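Local coordinates for foldase protein PrsA (Streptococcus pneumoniae, PDB 5TVL) that probably assists the folding of secreted proteins outside the cell after translocation, and interconverts the cis and trans forms of peptidyl-proline bonds, at residues Gln20-Pro25 with Asp262-Asn267; Ala27-Leu32 with Gln266-Gln271; Met34-Val39 with Lys251-Ala256; Ile124-Asn129 with Ser205-Ile210. All coordinates share one frame; numbering follows the deposited sequence.

Contact 1. Residues Gln20-Pro25 with Asp262-Asn267; sequences QVKNNP and DQAFQN
A type I turn from Val21 to Asn24 reverses the chain and brings Asn23 CA to 6.3 Å from Ala264 CA on a short 3-10 segment. Lys22, at the second position of this turn, carries most of the interface. Its CG takes the crowded place between backbone N and carbonyl carbon (chi1 69°), and beyond it the chain runs straight, its CD lying 3.7 Å from Ala264 CB. At its root, Lys22 CB meets Phe265 CZ obliquely at 3.7 Å. The side chain ends in a salt bridge, Lys22 NZ to Asp262 OD1 at 3.2 Å, and Glu19 is a second acidic partner. Asp262 shapes its own segment as well: OD1 accepts from Ala264 N at 3.1 Å, closing an Asx turn that leads into the 3-10 segment. The two donors share this oxygen without competing, Lys22 NZ on the syn lone pair and the backbone N on the anti one. Asp262 OD2 is hydrogen-bonded to Tyr18 OH, so both oxygens of the carboxylate are gripped. Deeper in, Phe265 reaches helix 25-44 at Gln28 and Leu31 and forms an edge-to-face pair with Phe17 of a second subunit.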
loop_
_atom_site.group_PDB
_atom_site.type_symbol
_atom_site.label_atom_id
_atom_site.label_comp_id
_atom_site.label_asym_id
_atom_site.label_seq_id
_atom_site.Cartn_x
_atom_site.Cartn_y
_atom_site.Cartn_z
ATOM N N GLN A 20 11.251 -22.520 29.732
ATOM C CA GLN A 20 10.877 -23.158 28.463
ATOM C C GLN A 20 10.211 -22.193 27.480
ATOM O O GLN A 20 10.574 -22.171 26.301
ATOM C CB GLN A 20 9.946 -24.350 28.713
ATOM C CG GLN A 20 10.573 -25.479 29.521
ATOM C CD GLN A 20 11.726 -26.153 28.801
ATOM O OE1 GLN A 20 11.602 -26.541 27.638
ATOM N NE2 GLN A 20 12.856 -26.295 29.489
ATOM N N VAL A 21 9.246 -21.406 27.960
ATOM C CA VAL A 21 8.477 -20.483 27.095
ATOM C C VAL A 21 9.314 -19.359 26.464
ATOM O O VAL A 21 8.953 -18.848 25.401
ATOM C CB VAL A 21 7.255 -19.861 27.832
ATOM C CG1 VAL A 21 7.640 -18.636 28.654
ATOM C CG2 VAL A 21 6.157 -19.490 26.847
ATOM N N LYS A 22 10.424 -18.988 27.109
ATOM C CA LYS A 22 11.340 -17.959 26.582
ATOM C C LYS A 22 11.944 -18.266 25.202
ATOM O O LYS A 22 12.394 -17.357 24.515
ATOM C CB LYS A 22 12.468 -17.663 27.583
ATOM C CG LYS A 22 13.487 -18.778 27.781
ATOM C CD LYS A 22 14.604 -18.335 28.709
ATOM C CE LYS A 22 15.783 -19.294 28.666
ATOM N NZ LYS A 22 16.896 -18.819 29.535
ATOM N N ASN A 23 11.974 -19.540 24.817
ATOM C CA ASN A 23 12.419 -19.943 23.478
ATOM C C ASN A 23 11.313 -19.915 22.417
ATOM O O ASN A 23 11.604 -20.038 21.226
ATOM C CB ASN A 23 13.056 -21.333 23.540
ATOM C CG ASN A 23 14.300 -21.356 24.411
ATOM O OD1 ASN A 23 15.271 -20.645 24.138
ATOM N ND2 ASN A 23 14.277 -22.162 25.469
ATOM N N ASN A 24 10.057 -19.754 22.842
ATOM C CA ASN A 24 8.917 -19.715 21.927
ATOM C C ASN A 24 8.932 -18.387 21.160
ATOM O O ASN A 24 8.910 -17.324 21.786
ATOM C CB ASN A 24 7.603 -19.872 22.703
ATOM C CG ASN A 24 6.404 -20.066 21.795
ATOM O OD1 ASN A 24 5.851 -19.106 21.271
ATOM N ND2 ASN A 24 5.986 -21.308 21.621
ATOM N N PRO A 25 8.981 -18.437 19.807
ATOM C CA PRO A 25 9.007 -17.206 18.994
ATOM C C PRO A 25 7.924 -16.185 19.375
ATOM O O PRO A 25 8.219 -14.996 19.537
ATOM C CB PRO A 25 8.784 -17.717 17.565
ATOM C CG PRO A 25 9.233 -19.129 17.578
ATOM C CD PRO A 25 9.072 -19.652 18.974
ATOM N N ASP A 262 18.563 -11.609 29.661
ATOM C CA ASP A 262 18.465 -13.025 29.295
ATOM C C ASP A 262 18.836 -13.235 27.825
ATOM O O ASP A 262 18.270 -12.597 26.942
ATOM C CB ASP A 262 17.049 -13.538 29.574
ATOM C CG ASP A 262 16.970 -15.053 29.642
ATOM O OD1 ASP A 262 17.270 -15.723 28.630
ATOM O OD2 ASP A 262 16.584 -15.576 30.709
ATOM N N GLN A 263 19.772 -14.153 27.577
ATOM C CA GLN A 263 20.327 -14.403 26.238
ATOM C C GLN A 263 19.297 -14.907 25.215
ATOM O O GLN A 263 19.457 -14.677 24.014
ATOM C CB GLN A 263 21.504 -15.397 26.342
ATOM C CG GLN A 263 22.250 -15.711 25.044
ATOM C CD GLN A 263 22.800 -14.476 24.346
ATOM O OE1 GLN A 263 23.198 -13.504 24.993
ATOM N NE2 GLN A 263 22.828 -14.509 23.015
ATOM N N ALA A 264 18.250 -15.585 25.688
ATOM C CA ALA A 264 17.185 -16.112 24.822
ATOM C C ALA A 264 16.515 -15.055 23.937
ATOM O O ALA A 264 16.124 -15.360 22.809
ATOM C CB ALA A 264 16.132 -16.827 25.660
ATOM N N PHE A 265 16.392 -13.827 24.443
ATOM C CA PHE A 265 15.740 -12.737 23.705
ATOM C C PHE A 265 16.681 -11.865 22.862
ATOM O O PHE A 265 16.207 -10.983 22.152
ATOM C CB PHE A 265 14.949 -11.855 24.674
ATOM C CG PHE A 265 13.949 -12.615 25.496
ATOM C CD1 PHE A 265 12.697 -12.936 24.979
ATOM C CD2 PHE A 265 14.262 -13.023 26.784
ATOM C CE1 PHE A 265 11.775 -13.647 25.739
ATOM C CE2 PHE A 265 13.345 -13.734 27.549
ATOM C CZ PHE A 265 12.101 -14.048 27.025
ATOM N N GLN A 266 17.992 -12.121 22.914
ATOM C CA GLN A 266 19.001 -11.261 22.264
ATOM C C GLN A 266 18.808 -11.095 20.749
ATOM O O GLN A 266 19.011 -10.000 20.219
ATOM C CB GLN A 266 20.418 -11.790 22.553
ATOM C CG GLN A 266 21.567 -10.875 22.130
ATOM C CD GLN A 266 21.577 -9.547 22.869
ATOM O OE1 GLN A 266 21.410 -9.500 24.087
ATOM N NE2 GLN A 266 21.782 -8.460 22.133
ATOM N N ASN A 267 18.416 -12.174 20.070
ATOM C CA ASN A 267 18.247 -12.167 18.606
ATOM C C ASN A 267 17.045 -11.351 18.118
ATOM O O ASN A 267 17.135 -10.712 17.065
ATOM C CB ASN A 267 18.149 -13.598 18.049
ATOM C CG ASN A 267 19.452 -14.380 18.180
ATOM O OD1 ASN A 267 20.505 -13.824 18.503
ATOM N ND2 ASN A 267 19.381 -15.682 17.920
#

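Contact 2. Residues Ala27-Leu32 with Gln266-Gln271; sequences AQQVLL and QNIFTQ
Leu32 and Ile268 meet at the heart of this helix pair, with Phe269 as the flat surface beside them. Leu32 CD1 sits over one face of the Phe269 ring, 4.0 Å from the centroid and displaced toward the rim, a CH-pi contact in which the two side chains slide past each other in opposite directions. Leu31 approaches the same ring at its edge, near the ring plane, CD2 lying 4.3 Å from Phe269 CE2. The other methyl of Leu32, CD2, turns to Ile268 CG1 at 4.1 Å. Ile268 extends fully, CG1 anti to the backbone N and CD1 anti again, so that CD1 lies on the backbone of helix 25-44, 3.5 Å from Gln28 C, with Gln28 CB and Gln29 OE1 beside it.

The helices hold these groups at an axis separation of 9.8 Å and a crossing angle of -58°. Gln28 is fixed from farther off, its NE2 donating to Lys22 O in the turn before the helix. At the C-terminal end Gln271 folds back through a weak bond from NE2 to Ile268 O. Val260 packs against Phe269, and so does Ile5 of a second subunit, while Glu107 of a third subunit lies against Ile268.

The polar ends of Gln28 and Gln271 are thus engaged elsewhere than across the pair. Between these two segments the joining is apolar packing and CH-pi contact, with no directional hydrogen bond.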
loop_
_atom_site.group_PDB
_atom_site.type_symbol
_atom_site.label_atom_id
_atom_site.label_comp_id
_atom_site.label_asym_id
_atom_site.label_seq_id
_atom_site.Cartn_x
_atom_site.Cartn_y
_atom_site.Cartn_z
ATOM N N ALA A 27 6.344 -15.858 22.213
ATOM C CA ALA A 27 6.668 -15.303 23.530
ATOM C C ALA A 27 7.792 -14.262 23.477
ATOM O O ALA A 27 7.768 -13.279 24.219
ATOM C CB ALA A 27 7.035 -16.421 24.494
ATOM N N GLN A 28 8.772 -14.474 22.605
ATOM C CA GLN A 28 9.839 -13.492 22.409
ATOM C C GLN A 28 9.311 -12.171 21.828
ATOM O O GLN A 28 9.832 -11.103 22.146
ATOM C CB GLN A 28 10.943 -14.069 21.524
ATOM C CG GLN A 28 11.702 -15.214 22.181
ATOM C CD GLN A 28 12.630 -15.946 21.233
ATOM O OE1 GLN A 28 12.635 -15.702 20.026
ATOM N NE2 GLN A 28 13.424 -16.858 21.782
ATOM N N GLN A 29 8.281 -12.262 20.987
ATOM C CA GLN A 29 7.580 -11.089 20.449
ATOM C C GLN A 29 6.821 -10.321 21.545
ATOM O O GLN A 29 6.712 -9.094 21.484
ATOM C CB GLN A 29 6.613 -11.517 19.329
ATOM C CG GLN A 29 6.102 -10.387 18.437
ATOM C CD GLN A 29 7.187 -9.740 17.574
ATOM O OE1 GLN A 29 8.084 -10.417 17.060
ATOM N NE2 GLN A 29 7.101 -8.421 17.404
ATOM N N VAL A 30 6.294 -11.043 22.535
ATOM C CA VAL A 30 5.596 -10.427 23.668
ATOM C C VAL A 30 6.533 -9.571 24.531
ATOM O O VAL A 30 6.133 -8.491 24.968
ATOM C CB VAL A 30 4.849 -11.485 24.521
ATOM C CG1 VAL A 30 4.371 -10.917 25.854
ATOM C CG2 VAL A 30 3.665 -12.033 23.735
ATOM N N LEU A 31 7.758 -10.038 24.779
ATOM C CA LEU A 31 8.741 -9.234 25.520
ATOM C C LEU A 31 9.177 -8.014 24.711
ATOM O O LEU A 31 9.383 -6.933 25.275
ATOM C CB LEU A 31 9.976 -10.051 25.901
ATOM C CG LEU A 31 10.946 -9.360 26.873
ATOM C CD1 LEU A 31 10.362 -9.296 28.277
ATOM C CD2 LEU A 31 12.287 -10.076 26.890
ATOM N N LEU A 32 9.332 -8.204 23.401
ATOM C CA LEU A 32 9.656 -7.115 22.486
ATOM C C LEU A 32 8.567 -6.047 22.497
ATOM O O LEU A 32 8.871 -4.856 22.521
ATOM C CB LEU A 32 9.844 -7.648 21.067
ATOM C CG LEU A 32 10.251 -6.648 19.978
ATOM C CD1 LEU A 32 11.619 -6.057 20.292
ATOM C CD2 LEU A 32 10.243 -7.318 18.607
ATOM N N GLN A 266 17.992 -12.121 22.914
ATOM C CA GLN A 266 19.001 -11.261 22.264
ATOM C C GLN A 266 18.808 -11.095 20.749
ATOM O O GLN A 266 19.011 -10.000 20.219
ATOM C CB GLN A 266 20.418 -11.790 22.553
ATOM C CG GLN A 266 21.567 -10.875 22.130
ATOM C CD GLN A 266 21.577 -9.547 22.869
ATOM O OE1 GLN A 266 21.410 -9.500 24.087
ATOM N NE2 GLN A 266 21.782 -8.460 22.133
ATOM N N ASN A 267 18.416 -12.174 20.070
ATOM C CA ASN A 267 18.247 -12.167 18.606
ATOM C C ASN A 267 17.045 -11.351 18.118
ATOM O O ASN A 267 17.135 -10.712 17.065
ATOM C CB ASN A 267 18.149 -13.598 18.049
ATOM C CG ASN A 267 19.452 -14.380 18.180
ATOM O OD1 ASN A 267 20.505 -13.824 18.503
ATOM N ND2 ASN A 267 19.381 -15.682 17.920
ATOM N N ILE A 268 15.935 -11.366 18.862
ATOM C CA ILE A 268 14.736 -10.610 18.459
ATOM C C ILE A 268 14.912 -9.091 18.625
ATOM O O ILE A 268 14.217 -8.317 17.969
ATOM C CB ILE A 268 13.446 -11.113 19.170
ATOM C CG1 ILE A 268 12.215 -10.853 18.291
ATOM C CG2 ILE A 268 13.259 -10.483 20.548
ATOM C CD1 ILE A 268 10.932 -11.448 18.833
ATOM N N PHE A 269 15.832 -8.688 19.504
ATOM C CA PHE A 269 16.220 -7.277 19.665
ATOM C C PHE A 269 17.308 -6.808 18.684
ATOM O O PHE A 269 17.530 -5.606 18.564
ATOM C CB PHE A 269 16.683 -6.999 21.107
ATOM C CG PHE A 269 15.554 -6.831 22.087
ATOM C CD1 PHE A 269 14.957 -5.587 22.274
ATOM C CD2 PHE A 269 15.090 -7.914 22.831
ATOM C CE1 PHE A 269 13.916 -5.429 23.177
ATOM C CE2 PHE A 269 14.052 -7.762 23.735
ATOM C CZ PHE A 269 13.467 -6.520 23.909
ATOM N N THR A 270 17.979 -7.736 17.999
ATOM C CA THR A 270 19.094 -7.398 17.100
ATOM C C THR A 270 18.651 -6.597 15.868
ATOM O O THR A 270 19.411 -5.759 15.373
ATOM C CB THR A 270 19.868 -8.662 16.649
ATOM O OG1 THR A 270 20.201 -9.457 17.792
ATOM C CG2 THR A 270 21.158 -8.295 15.919
ATOM N N GLN A 271 17.437 -6.854 15.378
ATOM C CA GLN A 271 16.852 -6.049 14.288
ATOM C C GLN A 271 16.714 -4.555 14.626
ATOM O O GLN A 271 16.806 -3.713 13.733
ATOM C CB GLN A 271 15.490 -6.609 13.843
ATOM C CG GLN A 271 14.380 -6.567 14.889
ATOM C CD GLN A 271 13.035 -7.006 14.337
ATOM O OE1 GLN A 271 12.627 -6.583 13.253
ATOM N NE2 GLN A 271 12.328 -7.848 15.089
#

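Contact 3. Residues Met34-Val39 with Lys251-Ala256; sequences MTIQKV and KELQAA
Flat groups contribute little here, since neither the carboxylate of Glu252 nor the amide of Gln254 stacks on the opposing helix. Glu252 is bent at chi2 (63°), and its OE1 is hydrogen-bonded to Tyr44 OH, farther along the helix that carries Val39. The amide of Gln254 points elsewhere, NE2 bonding to Tyr272 O.

What fills the interface is branched and aliphatic. Val39 sets both methyls against the other helix, touching Glu252, Leu253 and Ala256. CG1, anti to the backbone N, rests 3.6 Å from Glu252 O, the two side chains crossing obliquely. CG2, anti to the carbonyl carbon, meets Ala256 CB at 3.6 Å. Consistent with the small alanine methyl, the CA atoms are nearest here, Val39 CA to Ala256 CA 6.7 Å.

The helices cross at 75° with axes 10.1 Å apart, an orthogonal rather than aligned packing that joins helix 25-44 to the end of helix 242-255, more than two hundred residues later in the chain. Such a steep crossing concentrates contact in a small patch.

Leu253 completes that patch. Its CD2 lies between two methyls, Thr35 CG2 at 3.8 Å and Val39 CG2 at 4.2 Å, crossing both side chains at about a right angle, and its CD1 reaches Ile36 CG1 at 4.1 Å. The Thr35 hydroxyl, beside the backbone N, is hydrogen-bonded to Leu31 O, which is consistent with the methyl facing the leucine. Ile258 and Tyr272 also lie against Leu253, while Met7 of a second subunit packs on Val39.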
loop_
_atom_site.group_PDB
_atom_site.type_symbol
_atom_site.label_atom_id
_atom_site.label_comp_id
_atom_site.label_asym_id
_atom_site.label_seq_id
_atom_site.Cartn_x
_atom_site.Cartn_y
_atom_site.Cartn_z
ATOM N N MET A 34 6.267 -5.563 24.933
ATOM C CA MET A 34 6.292 -4.948 26.266
ATOM C C MET A 34 7.391 -3.891 26.375
ATOM O O MET A 34 7.203 -2.876 27.044
ATOM C CB MET A 34 6.493 -6.005 27.363
ATOM C CG MET A 34 5.274 -6.870 27.648
ATOM S SD MET A 34 5.680 -8.273 28.713
ATOM C CE MET A 34 5.918 -7.444 30.285
ATOM N N THR A 35 8.531 -4.138 25.727
ATOM C CA THR A 35 9.643 -3.179 25.699
ATOM C C THR A 35 9.300 -1.917 24.906
ATOM O O THR A 35 9.547 -0.802 25.369
ATOM C CB THR A 35 10.918 -3.818 25.120
ATOM O OG1 THR A 35 11.230 -4.998 25.869
ATOM C CG2 THR A 35 12.096 -2.859 25.198
ATOM N N ILE A 36 8.735 -2.109 23.718
ATOM C CA ILE A 36 8.267 -1.003 22.879
ATOM C C ILE A 36 7.225 -0.171 23.637
ATOM O O ILE A 36 7.313 1.059 23.643
ATOM C CB ILE A 36 7.709 -1.511 21.520
ATOM C CG1 ILE A 36 8.856 -2.047 20.651
ATOM C CG2 ILE A 36 6.963 -0.409 20.771
ATOM C CD1 ILE A 36 8.411 -2.925 19.503
ATOM N N GLN A 37 6.267 -0.834 24.290
ATOM C CA GLN A 37 5.237 -0.134 25.069
ATOM C C GLN A 37 5.822 0.790 26.129
ATOM O O GLN A 37 5.404 1.941 26.232
ATOM C CB GLN A 37 4.274 -1.117 25.744
ATOM C CG GLN A 37 3.384 -0.468 26.801
ATOM C CD GLN A 37 2.160 -1.281 27.141
ATOM O OE1 GLN A 37 1.076 -0.725 27.316
ATOM N NE2 GLN A 37 2.322 -2.596 27.247
ATOM N N LYS A 38 6.762 0.273 26.923
ATOM C CA LYS A 38 7.364 1.041 28.030
ATOM C C LYS A 38 8.155 2.272 27.572
ATOM O O LYS A 38 8.065 3.336 28.192
ATOM C CB LYS A 38 8.263 0.154 28.904
ATOM C CG LYS A 38 7.511 -0.660 29.944
ATOM C CD LYS A 38 8.464 -1.236 30.978
ATOM C CE LYS A 38 7.726 -2.047 32.030
ATOM N NZ LYS A 38 6.945 -1.197 32.970
ATOM N N VAL A 39 8.923 2.119 26.496
ATOM C CA VAL A 39 9.732 3.216 25.960
ATOM C C VAL A 39 8.841 4.302 25.341
ATOM O O VAL A 39 9.050 5.490 25.596
ATOM C CB VAL A 39 10.781 2.706 24.939
ATOM C CG1 VAL A 39 11.489 3.861 24.241
ATOM C CG2 VAL A 39 11.801 1.812 25.631
ATOM N N LYS A 251 15.258 3.488 16.531
ATOM C CA LYS A 251 15.887 4.705 17.054
ATOM C C LYS A 251 15.464 4.964 18.493
ATOM O O LYS A 251 16.305 5.217 19.354
ATOM C CB LYS A 251 15.547 5.929 16.190
ATOM C CG LYS A 251 16.268 5.967 14.851
ATOM C CD LYS A 251 17.698 6.470 14.972
ATOM C CE LYS A 251 18.374 6.527 13.610
ATOM N NZ LYS A 251 19.737 7.122 13.676
ATOM N N GLU A 252 14.161 4.886 18.745
ATOM C CA GLU A 252 13.613 5.136 20.081
ATOM C C GLU A 252 14.081 4.094 21.111
ATOM O O GLU A 252 14.378 4.446 22.257
ATOM C CB GLU A 252 12.077 5.211 20.038
ATOM C CG GLU A 252 11.470 6.050 21.149
ATOM C CD GLU A 252 11.883 7.510 21.066
ATOM O OE1 GLU A 252 11.383 8.228 20.176
ATOM O OE2 GLU A 252 12.725 7.934 21.888
ATOM N N LEU A 253 14.158 2.828 20.698
ATOM C CA LEU A 253 14.695 1.760 21.553
ATOM C C LEU A 253 16.193 1.944 21.833
ATOM O O LEU A 253 16.642 1.709 22.953
ATOM C CB LEU A 253 14.424 0.381 20.938
ATOM C CG LEU A 253 12.950 -0.046 20.876
ATOM C CD1 LEU A 253 12.745 -1.152 19.853
ATOM C CD2 LEU A 253 12.436 -0.492 22.233
ATOM N N GLN A 254 16.952 2.361 20.818
ATOM C CA GLN A 254 18.376 2.722 20.989
ATOM C C GLN A 254 18.587 3.881 21.970
ATOM O O GLN A 254 19.581 3.897 22.701
ATOM C CB GLN A 254 19.025 3.085 19.642
ATOM C CG GLN A 254 19.402 1.893 18.772
ATOM C CD GLN A 254 19.669 2.280 17.324
ATOM O OE1 GLN A 254 20.071 3.408 17.029
ATOM N NE2 GLN A 254 19.447 1.340 16.412
ATOM N N ALA A 255 17.662 4.843 21.963
ATOM C CA ALA A 255 17.700 5.994 22.876
ATOM C C ALA A 255 17.429 5.610 24.335
ATOM O O ALA A 255 17.941 6.256 25.251
ATOM C CB ALA A 255 16.709 7.058 22.424
ATOM N N ALA A 256 16.624 4.568 24.541
ATOM C CA ALA A 256 16.344 4.042 25.884
ATOM C C ALA A 256 17.536 3.321 26.532
ATOM O O ALA A 256 17.527 3.112 27.747
ATOM C CB ALA A 256 15.139 3.112 25.842
#

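Contact 4. Residues Ile124-Asn129 with Ser205-Ile210; sequences IIRLNN and SSQYYI. With SO4 (sulfate ion), chain K.
Leu127 and Ile210 form the apolar centre on one face of the strand pair, their tips crossing obliquely with CD1 to CD1 at 4.0 Å. Ile125 shares this face, where Phe147 touches both isoleucines and Ala133 packs on Leu127, so helices 130-139 and 147-154 cover it. In the antiparallel backbone beneath, Leu127 and Tyr208 are a hydrogen-bonded pair: Leu127 N donates to Tyr208 O at 2.7 Å, and Tyr208 N returns a bond to Leu127 O at 2.9 Å. The Tyr208 ring brings its edge toward Asn128 O, with CE1 at 3.3 Å.

On the other face Arg126 lies side by side with Tyr209, its CG 3.5 Å from CE2 of that ring. A bend at chi3 (69°) carries the guanidinium to Gln207, whose NE2 stands over one face as a neighbour, both groups being donors. Arg126 NH2 bonds to Tyr204 OH of a third subunit. Farthest out, Ser205 OG and N hold one oxygen of a sulfate ion, probably from the crystallisation liquor, which Arg126 of the third subunit also binds. These are the central strands of a four-stranded antiparallel sheet, order 2-1-4-3, flanked by helices, as in the parvulin-type isomerase fold.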
loop_
_atom_site.group_PDB
_atom_site.type_symbol
_atom_site.label_atom_id
_atom_site.label_comp_id
_atom_site.label_asym_id
_atom_site.label_seq_id
_atom_site.Cartn_x
_atom_site.Cartn_y
_atom_site.Cartn_z
ATOM N N ILE A 124 -19.225 10.812 -12.524
ATOM C CA ILE A 124 -18.832 9.436 -12.853
ATOM C C ILE A 124 -20.050 8.520 -12.917
ATOM O O ILE A 124 -21.071 8.791 -12.285
ATOM C CB ILE A 124 -17.775 8.863 -11.869
ATOM C CG1 ILE A 124 -18.278 8.846 -10.417
ATOM C CG2 ILE A 124 -16.480 9.663 -11.956
ATOM C CD1 ILE A 124 -17.370 8.084 -9.472
ATOM N N ILE A 125 -19.931 7.447 -13.699
ATOM C CA ILE A 125 -20.961 6.404 -13.806
ATOM C C ILE A 125 -20.280 5.030 -13.724
ATOM O O ILE A 125 -19.699 4.565 -14.707
ATOM C CB ILE A 125 -21.775 6.517 -15.126
ATOM C CG1 ILE A 125 -22.328 7.937 -15.304
ATOM C CG2 ILE A 125 -22.918 5.503 -15.149
ATOM C CD1 ILE A 125 -23.085 8.161 -16.596
ATOM N N ARG A 126 -20.348 4.395 -12.553
ATOM C CA ARG A 126 -19.813 3.038 -12.364
ATOM C C ARG A 126 -20.826 1.990 -12.847
ATOM O O ARG A 126 -22.030 2.138 -12.630
ATOM C CB ARG A 126 -19.456 2.794 -10.897
ATOM C CG ARG A 126 -18.581 1.570 -10.669
ATOM C CD ARG A 126 -18.151 1.452 -9.215
ATOM N NE ARG A 126 -19.267 1.122 -8.328
ATOM C CZ ARG A 126 -19.178 0.975 -7.006
ATOM N NH1 ARG A 126 -18.013 1.124 -6.375
ATOM N NH2 ARG A 126 -20.267 0.674 -6.303
ATOM N N LEU A 127 -20.326 0.937 -13.494
ATOM C CA LEU A 127 -21.159 -0.112 -14.095
ATOM C C LEU A 127 -20.564 -1.501 -13.848
ATOM O O LEU A 127 -19.343 -1.653 -13.739
ATOM C CB LEU A 127 -21.292 0.136 -15.598
ATOM C CG LEU A 127 -22.217 1.299 -15.996
ATOM C CD1 LEU A 127 -21.542 2.245 -16.981
ATOM C CD2 LEU A 127 -23.545 0.790 -16.541
ATOM N N ASN A 128 -21.435 -2.507 -13.763
ATOM C CA ASN A 128 -21.023 -3.895 -13.531
ATOM C C ASN A 128 -20.708 -4.623 -14.832
ATOM O O ASN A 128 -19.716 -5.339 -14.909
ATOM C CB ASN A 128 -22.102 -4.660 -12.753
ATOM C CG ASN A 128 -22.277 -4.136 -11.338
ATOM O OD1 ASN A 128 -22.109 -2.943 -11.084
ATOM N ND2 ASN A 128 -22.606 -5.027 -10.408
ATOM N N ASN A 129 -21.555 -4.440 -15.844
ATOM C CA ASN A 129 -21.400 -5.101 -17.142
ATOM C C ASN A 129 -20.572 -4.225 -18.084
ATOM O O ASN A 129 -20.677 -2.997 -18.041
ATOM C CB ASN A 129 -22.787 -5.368 -17.746
ATOM C CG ASN A 129 -22.774 -6.434 -18.835
ATOM O OD1 ASN A 129 -21.774 -6.635 -19.528
ATOM N ND2 ASN A 129 -23.901 -7.117 -18.996
ATOM N N SER A 205 -14.788 -7.330 -7.819
ATOM C CA SER A 205 -15.118 -7.747 -9.181
ATOM C C SER A 205 -14.885 -6.567 -10.133
ATOM O O SER A 205 -14.788 -5.416 -9.693
ATOM C CB SER A 205 -16.566 -8.243 -9.263
ATOM O OG SER A 205 -17.478 -7.233 -8.872
ATOM N N SER A 206 -14.796 -6.854 -11.431
ATOM C CA SER A 206 -14.415 -5.841 -12.415
ATOM C C SER A 206 -15.494 -4.767 -12.576
ATOM O O SER A 206 -16.666 -5.085 -12.791
ATOM C CB SER A 206 -14.085 -6.477 -13.772
ATOM O OG SER A 206 -15.225 -7.086 -14.349
ATOM N N GLN A 207 -15.085 -3.504 -12.444
ATOM C CA GLN A 207 -15.982 -2.351 -12.562
ATOM C C GLN A 207 -15.619 -1.550 -13.806
ATOM O O GLN A 207 -14.480 -1.586 -14.270
ATOM C CB GLN A 207 -15.894 -1.454 -11.319
ATOM C CG GLN A 207 -16.253 -2.117 -9.989
ATOM C CD GLN A 207 -17.749 -2.353 -9.798
ATOM O OE1 GLN A 207 -18.388 -3.053 -10.586
ATOM N NE2 GLN A 207 -18.308 -1.789 -8.730
ATOM N N TYR A 208 -16.607 -0.841 -14.345
ATOM C CA TYR A 208 -16.445 -0.058 -15.568
ATOM C C TYR A 208 -16.973 1.350 -15.318
ATOM O O TYR A 208 -18.074 1.515 -14.793
ATOM C CB TYR A 208 -17.178 -0.732 -16.736
ATOM C CG TYR A 208 -16.732 -2.164 -16.947
ATOM C CD1 TYR A 208 -17.321 -3.211 -16.236
ATOM C CD2 TYR A 208 -15.694 -2.471 -17.827
ATOM C CE1 TYR A 208 -16.902 -4.521 -16.408
ATOM C CE2 TYR A 208 -15.269 -3.779 -18.007
ATOM C CZ TYR A 208 -15.875 -4.798 -17.291
ATOM O OH TYR A 208 -15.465 -6.098 -17.459
ATOM N N TYR A 209 -16.177 2.355 -15.687
ATOM C CA TYR A 209 -16.472 3.754 -15.378
ATOM C C TYR A 209 -16.570 4.596 -16.648
ATOM O O TYR A 209 -15.885 4.325 -17.636
ATOM C CB TYR A 209 -15.387 4.339 -14.475
ATOM C CG TYR A 209 -15.227 3.650 -13.142
ATOM C CD1 TYR A 209 -14.457 2.496 -13.022
ATOM C CD2 TYR A 209 -15.820 4.166 -11.990
ATOM C CE1 TYR A 209 -14.293 1.865 -11.797
ATOM C CE2 TYR A 209 -15.661 3.543 -10.760
ATOM C CZ TYR A 209 -14.896 2.392 -10.671
ATOM O OH TYR A 209 -14.730 1.761 -9.462
ATOM N N ILE A 210 -17.437 5.606 -16.609
ATOM C CA ILE A 210 -17.511 6.646 -17.638
ATOM C C ILE A 210 -17.431 7.971 -16.888
ATOM O O ILE A 210 -18.203 8.193 -15.956
ATOM C CB ILE A 210 -18.817 6.567 -18.464
ATOM C CG1 ILE A 210 -18.962 5.185 -19.121
ATOM C CG2 ILE A 210 -18.837 7.645 -19.541
ATOM C CD1 ILE A 210 -20.345 4.894 -19.670
HETATM S S SO4 K . -17.592 -7.419 -5.353
HETATM O O1 SO4 K . -17.263 -6.954 -3.988
HETATM O O2 SO4 K . -17.068 -8.790 -5.548
HETATM O O3 SO4 K . -16.965 -6.503 -6.331
HETATM O O4 SO4 K . -19.060 -7.425 -5.548
#

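Overall arrangement
Contacts 1, 2 and 3 follow one another along one side of the chain. Contacts 1 and 2, with centres 7 Å apart, share Gln266 and Asn267 and also touch where Val21 packs on Ala27. Contacts 2 and 3 both use helix 25-44, their centres 12 Å apart, and touch through Phe269 and Thr35. Together they fasten the N-terminal helices to the C-terminal end and face a second subunit. Contact 4, nested within the loop each of them closes, belongs to the isomerase domain across the chain's centre, with centres about 48 to 53 Å away. The sulfate there therefore lies far from the terminal assembly.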